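Local coordinates for type IV pilus biogenesis protein PilB (Streptococcus sanguinis, PDB 7B7P) that acts directly in adhesion as a two-module minor pilin of type IV pili, its von Willebrand factor A-like module carrying a metal-ion-dependent adhesion site that binds magnesium, at residues R50-I55 / A150-P155; T256-G261 / G285-Y290; N346-A351 / Q381-R386. All blocks are in the same frame, centred on the assembly; numbering follows the deposited sequence.

Contact 1: residues R50-I55 / A150-P155; sequences REWSYI and AYRTDP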
ATOM      1  N   ARG A  50      13.154 -19.907  -1.388  1.00101.81           N
ATOM      2  CA  ARG A  50      12.991 -20.811  -2.519  1.00106.69           C
ATOM      3  C   ARG A  50      12.335 -20.107  -3.700  1.00104.84           C
ATOM      4  O   ARG A  50      11.527 -19.192  -3.534  1.00100.96           O
ATOM      5  CB  ARG A  50      12.154 -22.030  -2.125  1.00110.38           C
ATOM      6  CG  ARG A  50      12.377 -22.567  -0.716  1.00114.76           C
ATOM      7  CD  ARG A  50      11.073 -23.149  -0.186  1.00116.66           C
ATOM      8  NE  ARG A  50      10.538 -24.131  -1.129  1.00117.77           N
ATOM      9  CZ  ARG A  50      10.784 -25.436  -1.082  1.00120.10           C
ATOM     10  NH1 ARG A  50      11.551 -25.935  -0.119  1.00118.85           N
ATOM     11  NH2 ARG A  50      10.256 -26.240  -1.998  1.00122.57           N
ATOM     12  N   GLU A  51      12.682 -20.573  -4.905  1.00106.51           N
ATOM     13  CA  GLU A  51      12.228 -20.091  -6.215  1.00106.92           C
ATOM     14  C   GLU A  51      12.815 -18.735  -6.597  1.00104.20           C
ATOM     15  O   GLU A  51      12.406 -18.143  -7.611  1.00 98.91           O
ATOM     16  CB  GLU A  51      10.698 -20.061  -6.323  1.00107.99           C
ATOM     17  CG  GLU A  51      10.028 -21.310  -5.759  1.00113.17           C
ATOM     18  CD  GLU A  51       8.520 -21.189  -5.651  1.00115.09           C
ATOM     19  OE1 GLU A  51       7.868 -22.210  -5.332  1.00119.29           O
ATOM     20  OE2 GLU A  51       7.988 -20.083  -5.895  1.00107.78           O
ATOM     21  N   TRP A  52      13.785 -18.239  -5.836  1.00101.46           N
ATOM     22  CA  TRP A  52      14.560 -17.065  -6.205  1.00 98.88           C
ATOM     23  C   TRP A  52      15.996 -17.484  -6.489  1.00 97.22           C
ATOM     24  O   TRP A  52      16.618 -18.182  -5.679  1.00 94.84           O
ATOM     25  CB  TRP A  52      14.508 -16.011  -5.098  1.00 97.27           C
ATOM     26  CG  TRP A  52      13.161 -15.392  -5.012  1.00100.10           C
ATOM     27  CD1 TRP A  52      12.155 -15.743  -4.164  1.00 98.51           C
ATOM     28  CD2 TRP A  52      12.646 -14.335  -5.837  1.00 97.60           C
ATOM     29  NE1 TRP A  52      11.048 -14.962  -4.400  1.00101.59           N
ATOM     30  CE2 TRP A  52      11.323 -14.092  -5.424  1.00 95.03           C
ATOM     31  CE3 TRP A  52      13.180 -13.564  -6.874  1.00 89.08           C
ATOM     32  CZ2 TRP A  52      10.525 -13.111  -6.009  1.00 94.66           C
ATOM     33  CZ3 TRP A  52      12.385 -12.589  -7.457  1.00 90.14           C
ATOM     34  CH2 TRP A  52      11.072 -12.371  -7.022  1.00 91.94           C
ATOM     35  N   SER A  53      16.506 -17.077  -7.647  1.00 97.53           N
ATOM     36  CA  SER A  53      17.912 -17.247  -7.984  1.00 94.82           C
ATOM     37  C   SER A  53      18.718 -16.060  -7.462  1.00 87.84           C
ATOM     38  O   SER A  53      18.196 -14.956  -7.304  1.00 88.84           O
ATOM     39  CB  SER A  53      18.074 -17.392  -9.491  1.00 90.30           C
ATOM     40  OG  SER A  53      16.989 -18.128 -10.022  1.00 93.29           O
ATOM     41  N   TYR A  54      19.994 -16.302  -7.169  1.00 89.63           N
ATOM     42  CA  TYR A  54      20.825 -15.321  -6.483  1.00 89.81           C
ATOM     43  C   TYR A  54      22.177 -15.170  -7.170  1.00 90.41           C
ATOM     44  O   TYR A  54      22.686 -16.104  -7.792  1.00 90.58           O
ATOM     45  CB  TYR A  54      21.062 -15.702  -5.011  1.00 90.07           C
ATOM     46  CG  TYR A  54      19.842 -15.652  -4.114  1.00 93.27           C
ATOM     47  CD1 TYR A  54      18.811 -16.579  -4.246  1.00 95.57           C
ATOM     48  CD2 TYR A  54      19.734 -14.698  -3.113  1.00 91.06           C
ATOM     49  CE1 TYR A  54      17.704 -16.541  -3.416  1.00 95.42           C
ATOM     50  CE2 TYR A  54      18.633 -14.655  -2.282  1.00 93.73           C
ATOM     51  CZ  TYR A  54      17.620 -15.580  -2.439  1.00 93.39           C
ATOM     52  OH  TYR A  54      16.520 -15.536  -1.616  1.00 95.70           O
ATOM     53  N   ILE A  55      22.756 -13.975  -7.043  1.00 88.17           N
ATOM     54  CA  ILE A  55      24.155 -13.720  -7.370  1.00 85.92           C
ATOM     55  C   ILE A  55      24.784 -13.010  -6.180  1.00 85.43           C
ATOM     56  O   ILE A  55      24.212 -12.052  -5.648  1.00 80.94           O
ATOM     57  CB  ILE A  55      24.318 -12.865  -8.640  1.00 84.14           C
ATOM     58  CG1 ILE A  55      23.722 -13.559  -9.852  1.00 83.62           C
ATOM     59  CG2 ILE A  55      25.786 -12.565  -8.896  1.00 81.94           C
ATOM     60  CD1 ILE A  55      23.500 -12.621 -11.011  1.00 85.21           C
ATOM     61  N   ALA A 150      18.891 -10.980  -5.862  1.00 78.19           N
ATOM     62  CA  ALA A 150      17.978 -12.093  -6.073  1.00 78.14           C
ATOM     63  C   ALA A 150      17.069 -11.757  -7.242  1.00 74.16           C
ATOM     64  O   ALA A 150      16.625 -10.614  -7.378  1.00 74.64           O
ATOM     65  CB  ALA A 150      17.155 -12.368  -4.822  1.00 85.06           C
ATOM     66  N   TYR A 151      16.791 -12.746  -8.088  1.00 76.77           N
ATOM     67  CA  TYR A 151      16.106 -12.455  -9.337  1.00 79.81           C
ATOM     68  C   TYR A 151      15.321 -13.663  -9.815  1.00 83.67           C
ATOM     69  O   TYR A 151      15.568 -14.799  -9.408  1.00 84.05           O
ATOM     70  CB  TYR A 151      17.093 -12.048 -10.430  1.00 79.88           C
ATOM     71  CG  TYR A 151      17.985 -13.184 -10.881  1.00 80.55           C
ATOM     72  CD1 TYR A 151      19.076 -13.570 -10.116  1.00 81.31           C
ATOM     73  CD2 TYR A 151      17.739 -13.869 -12.072  1.00 85.95           C
ATOM     74  CE1 TYR A 151      19.904 -14.600 -10.517  1.00 87.06           C
ATOM     75  CE2 TYR A 151      18.568 -14.916 -12.486  1.00 83.06           C
ATOM     76  CZ  TYR A 151      19.648 -15.273 -11.695  1.00 86.64           C
ATOM     77  OH  TYR A 151      20.489 -16.299 -12.063  1.00 90.64           O
ATOM     78  N   ARG A 152      14.393 -13.397 -10.723  1.00 82.98           N
ATOM     79  CA  ARG A 152      13.702 -14.432 -11.469  1.00 92.08           C
ATOM     80  C   ARG A 152      13.683 -14.053 -12.942  1.00 93.24           C
ATOM     81  O   ARG A 152      13.780 -12.878 -13.305  1.00 89.98           O
ATOM     82  CB  ARG A 152      12.264 -14.639 -10.965  1.00 96.46           C
ATOM     83  CG  ARG A 152      12.184 -15.366  -9.634  1.00 96.29           C
ATOM     84  CD  ARG A 152      10.749 -15.448  -9.134  1.00100.24           C
ATOM     85  NE  ARG A 152       9.914 -16.264 -10.008  1.00105.71           N
ATOM     86  CZ  ARG A 152       9.895 -17.592  -9.991  1.00103.68           C
ATOM     87  NH1 ARG A 152      10.668 -18.264  -9.148  1.00 97.39           N
ATOM     88  NH2 ARG A 152       9.104 -18.247 -10.822  1.00110.81           N
ATOM     89  N   THR A 153      13.548 -15.071 -13.790  1.00 97.82           N
ATOM     90  CA  THR A 153      13.473 -14.887 -15.231  1.00 98.61           C
ATOM     91  C   THR A 153      12.088 -15.161 -15.799  1.00103.46           C
ATOM     92  O   THR A 153      11.858 -14.904 -16.987  1.00106.69           O
ATOM     93  CB  THR A 153      14.504 -15.791 -15.921  1.00 97.67           C
ATOM     94  OG1 THR A 153      14.571 -17.046 -15.232  1.00102.78           O
ATOM     95  CG2 THR A 153      15.873 -15.139 -15.876  1.00 89.52           C
ATOM     96  N   ASP A 154      11.169 -15.663 -14.983  1.00108.84           N
ATOM     97  CA  ASP A 154       9.787 -15.959 -15.324  1.00111.12           C
ATOM     98  C   ASP A 154       8.918 -15.482 -14.164  1.00113.49           C
ATOM     99  O   ASP A 154       9.384 -15.457 -13.020  1.00110.97           O
ATOM    100  CB  ASP A 154       9.585 -17.466 -15.564  1.00112.20           C
ATOM    101  CG  ASP A 154      10.382 -18.334 -14.576  1.00115.30           C
ATOM    102  OD1 ASP A 154      11.368 -17.836 -13.976  1.00108.59           O
ATOM    103  OD2 ASP A 154      10.036 -19.523 -14.413  1.00117.57           O
ATOM    104  N   PRO A 155       7.666 -15.101 -14.431  1.00115.71           N
ATOM    105  CA  PRO A 155       6.844 -14.511 -13.362  1.00115.29           C
ATOM    106  C   PRO A 155       6.693 -15.456 -12.181  1.00118.59           C
ATOM    107  O   PRO A 155       6.891 -16.668 -12.292  1.00118.47           O
ATOM    108  CB  PRO A 155       5.494 -14.262 -14.044  1.00113.15           C
ATOM    109  CG  PRO A 155       5.771 -14.334 -15.505  1.00116.04           C
ATOM    110  CD  PRO A 155       6.889 -15.305 -15.662  1.00114.52           C
TER

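Contact 2: residues T256-G261 / G285-Y290; sequences TNPGDG and GIPNAY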
ATOM      1  N   THR A 256     -21.468  12.794   8.745  1.00 64.63           N
ATOM      2  CA  THR A 256     -20.193  12.140   8.450  1.00 57.99           C
ATOM      3  C   THR A 256     -19.708  11.378   9.682  1.00 55.41           C
ATOM      4  O   THR A 256     -19.226  11.982  10.643  1.00 56.46           O
ATOM      5  CB  THR A 256     -19.164  13.184   7.980  1.00 58.83           C
ATOM      6  OG1 THR A 256     -19.720  13.933   6.888  1.00 61.92           O
ATOM      7  CG2 THR A 256     -17.849  12.520   7.521  1.00 52.22           C
ATOM      8  N   ASN A 257     -19.807  10.048   9.638  1.00 59.70           N
ATOM      9  CA  ASN A 257     -19.487   9.162  10.758  1.00 53.33           C
ATOM     10  C   ASN A 257     -18.419   8.190  10.267  1.00 53.54           C
ATOM     11  O   ASN A 257     -18.696   7.007  10.025  1.00 56.68           O
ATOM     12  CB  ASN A 257     -20.735   8.426  11.252  1.00 54.05           C
ATOM     13  CG  ASN A 257     -20.510   7.644  12.567  1.00 59.84           C
ATOM     14  OD1 ASN A 257     -19.373   7.393  12.962  1.00 57.52           O
ATOM     15  ND2 ASN A 257     -21.609   7.264  13.242  1.00 53.37           N
ATOM     16  N   PRO A 258     -17.188   8.663  10.085  1.00 57.02           N
ATOM     17  CA  PRO A 258     -16.149   7.788   9.519  1.00 53.64           C
ATOM     18  C   PRO A 258     -15.811   6.592  10.401  1.00 53.47           C
ATOM     19  O   PRO A 258     -15.490   5.511   9.880  1.00 51.74           O
ATOM     20  CB  PRO A 258     -14.949   8.740   9.346  1.00 51.69           C
ATOM     21  CG  PRO A 258     -15.152   9.799  10.381  1.00 50.00           C
ATOM     22  CD  PRO A 258     -16.648   9.975  10.511  1.00 55.39           C
ATOM     23  N   GLY A 259     -15.877   6.743  11.722  1.00 52.37           N
ATOM     24  CA  GLY A 259     -15.662   5.592  12.588  1.00 52.09           C
ATOM     25  C   GLY A 259     -16.559   4.415  12.243  1.00 55.80           C
ATOM     26  O   GLY A 259     -16.097   3.269  12.155  1.00 57.27           O
ATOM     27  N   ASP A 260     -17.862   4.671  12.027  1.00 54.73           N
ATOM     28  CA  ASP A 260     -18.744   3.543  11.726  1.00 54.23           C
ATOM     29  C   ASP A 260     -18.411   2.948  10.362  1.00 56.02           C
ATOM     30  O   ASP A 260     -18.403   1.720  10.198  1.00 52.67           O
ATOM     31  CB  ASP A 260     -20.225   3.944  11.820  1.00 58.21           C
ATOM     32  CG  ASP A 260     -21.160   2.728  12.058  1.00 59.69           C
ATOM     33  OD1 ASP A 260     -20.710   1.686  12.572  1.00 58.30           O
ATOM     34  OD2 ASP A 260     -22.353   2.792  11.693  1.00 62.79           O
ATOM     35  N   GLY A 261     -18.105   3.796   9.374  1.00 54.55           N
ATOM     36  CA  GLY A 261     -17.702   3.267   8.088  1.00 54.07           C
ATOM     37  C   GLY A 261     -16.476   2.388   8.207  1.00 56.50           C
ATOM     38  O   GLY A 261     -16.408   1.305   7.607  1.00 56.64           O
ATOM     39  N   GLY A 285     -15.766  15.749   4.338  1.00 58.09           N
ATOM     40  CA  GLY A 285     -16.275  16.669   5.338  1.00 54.30           C
ATOM     41  C   GLY A 285     -15.643  16.455   6.696  1.00 58.41           C
ATOM     42  O   GLY A 285     -14.984  15.448   6.965  1.00 61.11           O
ATOM     43  N   ILE A 286     -15.856  17.436   7.553  1.00 53.28           N
ATOM     44  CA  ILE A 286     -15.368  17.332   8.924  1.00 58.26           C
ATOM     45  C   ILE A 286     -16.123  16.219   9.647  1.00 58.54           C
ATOM     46  O   ILE A 286     -17.372  16.184   9.600  1.00 59.19           O
ATOM     47  CB  ILE A 286     -15.546  18.650   9.647  1.00 59.65           C
ATOM     48  CG1 ILE A 286     -14.923  19.814   8.868  1.00 56.47           C
ATOM     49  CG2 ILE A 286     -14.997  18.526  11.072  1.00 54.27           C
ATOM     50  CD1 ILE A 286     -15.476  21.161   9.382  1.00 55.21           C
ATOM     51  N   PRO A 287     -15.431  15.314  10.327  1.00 53.20           N
ATOM     52  CA  PRO A 287     -16.117  14.334  11.181  1.00 57.27           C
ATOM     53  C   PRO A 287     -17.060  15.009  12.166  1.00 55.19           C
ATOM     54  O   PRO A 287     -16.691  15.948  12.873  1.00 53.92           O
ATOM     55  CB  PRO A 287     -14.960  13.634  11.904  1.00 56.34           C
ATOM     56  CG  PRO A 287     -13.799  13.787  10.993  1.00 52.68           C
ATOM     57  CD  PRO A 287     -13.968  15.151  10.357  1.00 52.47           C
ATOM     58  N   ASN A 288     -18.304  14.538  12.201  1.00 53.30           N
ATOM     59  CA  ASN A 288     -19.272  15.199  13.071  1.00 54.27           C
ATOM     60  C   ASN A 288     -20.310  14.227  13.614  1.00 57.86           C
ATOM     61  O   ASN A 288     -21.408  14.665  13.972  1.00 59.19           O
ATOM     62  CB  ASN A 288     -20.017  16.355  12.323  1.00 54.90           C
ATOM     63  CG  ASN A 288     -20.813  15.855  11.125  1.00 55.86           C
ATOM     64  OD1 ASN A 288     -20.726  14.677  10.727  1.00 58.89           O
ATOM     65  ND2 ASN A 288     -21.626  16.730  10.569  1.00 60.58           N
ATOM     66  N   ALA A 289     -20.023  12.925  13.632  1.00 59.36           N
ATOM     67  CA  ALA A 289     -20.975  11.947  14.134  1.00 54.40           C
ATOM     68  C   ALA A 289     -20.217  10.733  14.665  1.00 55.48           C
ATOM     69  O   ALA A 289     -19.107  10.426  14.217  1.00 55.94           O
ATOM     70  CB  ALA A 289     -21.981  11.549  13.036  1.00 55.61           C
ATOM     71  N   TYR A 290     -20.833  10.040  15.619  1.00 57.20           N
ATOM     72  CA  TYR A 290     -20.269   8.825  16.206  1.00 59.52           C
ATOM     73  C   TYR A 290     -21.419   8.041  16.817  1.00 57.59           C
ATOM     74  O   TYR A 290     -22.508   8.580  17.031  1.00 61.24           O
ATOM     75  CB  TYR A 290     -19.171   9.142  17.247  1.00 53.59           C
ATOM     76  CG  TYR A 290     -19.645  10.100  18.358  1.00 59.84           C
ATOM     77  CD1 TYR A 290     -19.579  11.483  18.197  1.00 56.84           C
ATOM     78  CD2 TYR A 290     -20.174   9.608  19.553  1.00 55.38           C
ATOM     79  CE1 TYR A 290     -20.026  12.345  19.194  1.00 61.22           C
ATOM     80  CE2 TYR A 290     -20.613  10.447  20.538  1.00 56.35           C
ATOM     81  CZ  TYR A 290     -20.554  11.813  20.364  1.00 62.75           C
ATOM     82  OH  TYR A 290     -21.011  12.652  21.363  1.00 61.39           O
TER
HETATM   83  O   HOH W   1     -21.748  16.262   7.191  1.00 48.02           O

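Contact 3: residues N346-A351 / Q381-R386; sequences NSIAYA and QSLTDR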
ATOM      1  N   ASN A 346     -14.837  13.797  19.410  1.00 54.42           N
ATOM      2  CA  ASN A 346     -15.408  12.469  19.679  1.00 55.18           C
ATOM      3  C   ASN A 346     -15.576  11.653  18.398  1.00 58.60           C
ATOM      4  O   ASN A 346     -15.458  10.418  18.415  1.00 55.06           O
ATOM      5  CB  ASN A 346     -16.770  12.586  20.393  1.00 58.16           C
ATOM      6  CG  ASN A 346     -16.645  13.048  21.850  1.00 59.30           C
ATOM      7  OD1 ASN A 346     -15.609  12.873  22.475  1.00 59.76           O
ATOM      8  ND2 ASN A 346     -17.701  13.631  22.384  1.00 59.84           N
ATOM      9  N   SER A 347     -15.880  12.320  17.287  1.00 57.97           N
ATOM     10  CA  SER A 347     -16.025  11.627  16.012  1.00 53.23           C
ATOM     11  C   SER A 347     -14.691  11.082  15.518  1.00 55.93           C
ATOM     12  O   SER A 347     -14.629   9.988  14.941  1.00 55.60           O
ATOM     13  CB  SER A 347     -16.647  12.576  14.991  1.00 47.25           C
ATOM     14  OG  SER A 347     -16.878  11.889  13.780  1.00 58.06           O
ATOM     15  N   ILE A 348     -13.619  11.844  15.709  1.00 55.72           N
ATOM     16  CA  ILE A 348     -12.304  11.392  15.289  1.00 52.42           C
ATOM     17  C   ILE A 348     -11.813  10.279  16.208  1.00 55.86           C
ATOM     18  O   ILE A 348     -11.201   9.309  15.755  1.00 52.03           O
ATOM     19  CB  ILE A 348     -11.336  12.592  15.250  1.00 54.71           C
ATOM     20  CG1 ILE A 348     -11.688  13.504  14.066  1.00 54.78           C
ATOM     21  CG2 ILE A 348      -9.881  12.139  15.153  1.00 54.87           C
ATOM     22  CD1 ILE A 348     -10.920  14.815  14.032  1.00 56.73           C
ATOM     23  N   ALA A 349     -12.072  10.405  17.513  1.00 53.92           N
ATOM     24  CA  ALA A 349     -11.627   9.388  18.463  1.00 55.95           C
ATOM     25  C   ALA A 349     -12.349   8.067  18.247  1.00 52.46           C
ATOM     26  O   ALA A 349     -11.761   6.999  18.453  1.00 57.01           O
ATOM     27  CB  ALA A 349     -11.838   9.864  19.908  1.00 55.06           C
ATOM     28  N   TYR A 350     -13.617   8.118  17.839  1.00 54.45           N
ATOM     29  CA  TYR A 350     -14.352   6.897  17.520  1.00 52.61           C
ATOM     30  C   TYR A 350     -13.608   6.085  16.473  1.00 53.30           C
ATOM     31  O   TYR A 350     -13.449   4.869  16.604  1.00 55.69           O
ATOM     32  CB  TYR A 350     -15.759   7.257  17.028  1.00 48.30           C
ATOM     33  CG  TYR A 350     -16.656   6.075  16.700  1.00 52.66           C
ATOM     34  CD1 TYR A 350     -16.537   4.891  17.390  1.00 54.57           C
ATOM     35  CD2 TYR A 350     -17.662   6.169  15.728  1.00 52.45           C
ATOM     36  CE1 TYR A 350     -17.339   3.825  17.130  1.00 54.39           C
ATOM     37  CE2 TYR A 350     -18.494   5.109  15.467  1.00 54.95           C
ATOM     38  CZ  TYR A 350     -18.329   3.931  16.186  1.00 58.33           C
ATOM     39  OH  TYR A 350     -19.129   2.838  15.953  1.00 58.78           O
ATOM     40  N   ALA A 351     -13.138   6.758  15.422  1.00 53.60           N
ATOM     41  CA  ALA A 351     -12.415   6.073  14.360  1.00 51.51           C
ATOM     42  C   ALA A 351     -11.109   5.478  14.882  1.00 52.31           C
ATOM     43  O   ALA A 351     -10.685   4.402  14.450  1.00 55.22           O
ATOM     44  CB  ALA A 351     -12.166   7.052  13.213  1.00 45.47           C
ATOM     45  N   GLN A 381      -5.957  14.765   7.629  1.00 59.01           N
ATOM     46  CA  GLN A 381      -4.711  14.255   8.208  1.00 60.88           C
ATOM     47  C   GLN A 381      -4.915  13.859   9.666  1.00 58.42           C
ATOM     48  O   GLN A 381      -4.385  12.843  10.129  1.00 61.22           O
ATOM     49  CB  GLN A 381      -3.596  15.311   8.080  1.00 56.25           C
ATOM     50  CG  GLN A 381      -2.194  14.864   8.589  1.00 59.50           C
ATOM     51  CD  GLN A 381      -1.560  13.794   7.691  1.00 61.59           C
ATOM     52  OE1 GLN A 381      -1.389  14.011   6.500  1.00 62.77           O
ATOM     53  NE2 GLN A 381      -1.248  12.625   8.259  1.00 56.67           N
ATOM     54  N   SER A 382      -5.691  14.650  10.395  1.00 55.24           N
ATOM     55  CA  SER A 382      -5.954  14.373  11.798  1.00 60.04           C
ATOM     56  C   SER A 382      -6.681  13.035  11.968  1.00 60.93           C
ATOM     57  O   SER A 382      -6.325  12.216  12.832  1.00 58.32           O
ATOM     58  CB  SER A 382      -6.759  15.541  12.363  1.00 58.59           C
ATOM     59  OG  SER A 382      -6.709  15.585  13.767  1.00 77.44           O
ATOM     60  N   LEU A 383      -7.696  12.794  11.133  1.00 56.81           N
ATOM     61  CA  LEU A 383      -8.416  11.524  11.143  1.00 56.66           C
ATOM     62  C   LEU A 383      -7.482  10.347  10.862  1.00 56.88           C
ATOM     63  O   LEU A 383      -7.501   9.332  11.572  1.00 55.48           O
ATOM     64  CB  LEU A 383      -9.543  11.577  10.116  1.00 54.42           C
ATOM     65  CG  LEU A 383     -10.330  10.287   9.947  1.00 55.97           C
ATOM     66  CD1 LEU A 383     -11.062  10.079  11.264  1.00 48.64           C
ATOM     67  CD2 LEU A 383     -11.322  10.377   8.729  1.00 48.35           C
ATOM     68  N   THR A 384      -6.665  10.473   9.814  1.00 53.40           N
ATOM     69  CA  THR A 384      -5.705   9.443   9.435  1.00 58.26           C
ATOM     70  C   THR A 384      -4.753   9.123  10.586  1.00 61.31           C
ATOM     71  O   THR A 384      -4.527   7.949  10.918  1.00 59.43           O
ATOM     72  CB  THR A 384      -4.927   9.917   8.202  1.00 58.56           C
ATOM     73  OG1 THR A 384      -5.856  10.253   7.156  1.00 60.33           O
ATOM     74  CG2 THR A 384      -3.948   8.858   7.716  1.00 55.67           C
ATOM     75  N   ASP A 385      -4.201  10.165  11.215  1.00 56.35           N
ATOM     76  CA  ASP A 385      -3.262   9.967  12.312  1.00 58.96           C
ATOM     77  C   ASP A 385      -3.912   9.219  13.470  1.00 61.36           C
ATOM     78  O   ASP A 385      -3.282   8.353  14.085  1.00 60.53           O
ATOM     79  CB  ASP A 385      -2.726  11.315  12.795  1.00 57.65           C
ATOM     80  CG  ASP A 385      -1.859  12.020  11.761  1.00 68.77           C
ATOM     81  OD1 ASP A 385      -1.471  11.393  10.739  1.00 71.40           O
ATOM     82  OD2 ASP A 385      -1.540  13.214  11.993  1.00 74.70           O
ATOM     83  N   ARG A 386      -5.169   9.552  13.797  1.00 56.99           N
ATOM     84  CA  ARG A 386      -5.870   8.811  14.841  1.00 61.74           C
ATOM     85  C   ARG A 386      -6.086   7.356  14.433  1.00 57.35           C
ATOM     86  O   ARG A 386      -5.866   6.442  15.235  1.00 58.21           O
ATOM     87  CB  ARG A 386      -7.206   9.477  15.182  1.00 55.99           C
ATOM     88  CG  ARG A 386      -7.674   9.178  16.587  1.00 60.12           C
ATOM     89  CD  ARG A 386      -6.769   9.851  17.605  1.00 59.92           C
ATOM     90  NE  ARG A 386      -6.900  11.297  17.462  1.00 68.92           N
ATOM     91  CZ  ARG A 386      -7.724  12.028  18.201  1.00 67.70           C
ATOM     92  NH1 ARG A 386      -8.454  11.439  19.154  1.00 60.10           N
ATOM     93  NH2 ARG A 386      -7.816  13.335  17.990  1.00 66.89           N
TER

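Contact 1: residues R50-I55 / A150-P155
Tyr151 holds CG between its backbone N and carbonyl carbon (chi1 68°), and its ring lies against Ser53; Arg152 instead keeps CG beside its N, anti to the carbonyl carbon, and its aliphatic chain runs over Trp52. The two segments form an antiparallel pair in the mixed sheet of the pilin module, joining strands 53-57 and 148-152. Ser53 and Tyr151 are the hydrogen-bonded pair: Ser53 N donates to Tyr151 O at 3.0 Å, and Tyr151 N returns a bond to Ser53 O at 2.7 Å. On their face of the sheet, Ser53 CB sits over the Tyr151 ring as a CH-pi contact, 3.4 Å from CZ and offset toward the rim. Helix 9-27 covers this side through Thr26, and Tyr151 OH bonds to Asn66. Tyr54 and Ala150, the next, non-hydrogen-bonded pair, point to the other face, where Ala150 CB packs over the Tyr54 ring, 3.7 Å from CE2. Trp52 stands just before the strand. Arg152 CD lies 3.6 Å above the indole, almost on the normal of its six-membered ring, while CG meets CE3 at 3.4 Å; the guanidinium plane is turned 77° from the indole plane. Trp52 NE1 is satisfied by Ser424 O, which ties the end of the chain to this sheet. At the end of the strand, the chain of Arg152 bends at chi3, and NH2 donates to Pro155 O at 3.1 Å, the acceptor near the guanidinium plane but the donor 47° above the carbonyl plane.

Contact 2: residues T256-G261 / G285-Y290
Thr256 and Asn288 grip each other twice at the tight end of this contact. Thr256 N donates to Asn288 OD1 at 2.8 Å, and Asn288 N returns a nearly straight bond (174°) to Thr256 O at 3.1 Å, both donors lying in the plane of the carbonyl they meet. Asn288 thus bonds Thr256 through both its side-chain carbonyl and its backbone N; its CG sits between the backbone N and the carbonyl carbon (chi1 62°), and the side chain crosses that of Thr256 at about a right angle. Next along, Ala289 CB points into the partner and touches Asn257 CB at 3.8 Å. Asn257 is the N-cap of helix 258-270: its OD1 accepts from Asp260 N at 3.3 Å, the donor well above the amide plane, while ND2 is held by Thr221 O. Pro258, in the first turn, meets Pro287 more lightly, CG to CB at 4.1 Å. The looser side lies beyond Thr256 OG1, where the two segments are joined through a water: it is 3.1 Å from Thr256 OG1 and accepts a weak bond from Asn288 ND2. Ile286, partly exposed, has its CB directed away from segment 256-261. The side chain of Thr256 comes within about 3 Å of a bound magnesium ion, and Gly285 directly follows Asp284, a magnesium-binding residue. Two loops meeting in this way at the C-terminal ends of the parallel strands of the central mixed sheet are characteristic of the metal-ion-dependent adhesion site (MIDAS) of von Willebrand factor A domains.

Contact 3: residues N346-A351 / Q381-R386
Arg386 NH1 forms a salt bridge with Glu345 OE2, one residue before segment 346-351, and also touches Ala349 CB at 3.8 Å. Ile348 supports the same guanidinium from one face, its CG2 3.6 Å above the plane and offset toward the rim, 3.7 Å from both CZ and NH2. The arginine chain is bent at chi2 and chi3 (69° and 65°) and reaches across the isoleucine at about a right angle. Its aliphatic part packs too, with Arg386 CG 3.6 Å from Ile348 O. The helices 341-358 and 380-388 run in the same general direction, their segment axes 8.7 Å apart and crossing at -37°. They are successive helices of the alpha/beta von Willebrand factor A fold, separated by strand 364-370 of its central sheet: helix 341-358 leads into that strand after an inserted small sheet, and helix 380-388 joins it to the parallel strand 393-399 in a beta-alpha-beta crossover. Toward the buried side the contact becomes wholly apolar. Leu383 brings CD1 against Ala351 CB at 3.8 Å and more loosely toward Ile348 CG1; Pro258 of helix 258-270 also touches this leucine. At the exposed side of helix 380-388, one turn joins Gln381 to Asp385: NE2 donates to OD1 at 2.8 Å, on the syn side of the carboxylate.

In the fold
The three contacts divide between the two modules of the protein. Contact 1 lies in the pilin module, and contacts 2 and 3 lie together in the von Willebrand factor A-like module on the other side of the chain's centre; the centre of contact 1 is about 47 Å from that of contact 2 and about 43 Å from that of contact 3. Contacts 2 and 3 have centres about 9 Å apart and touch. Ser347 OG, on helix 341-358, probably hydrogen-bonds to Ala289 O at 2.7 Å, and Tyr350 CD2 packs against Asn257 OD1 at 3.5 Å. Contact 2 borders the magnesium site, whereas the side chain of Leu383 in contact 3 remains about 11 Å from the ion.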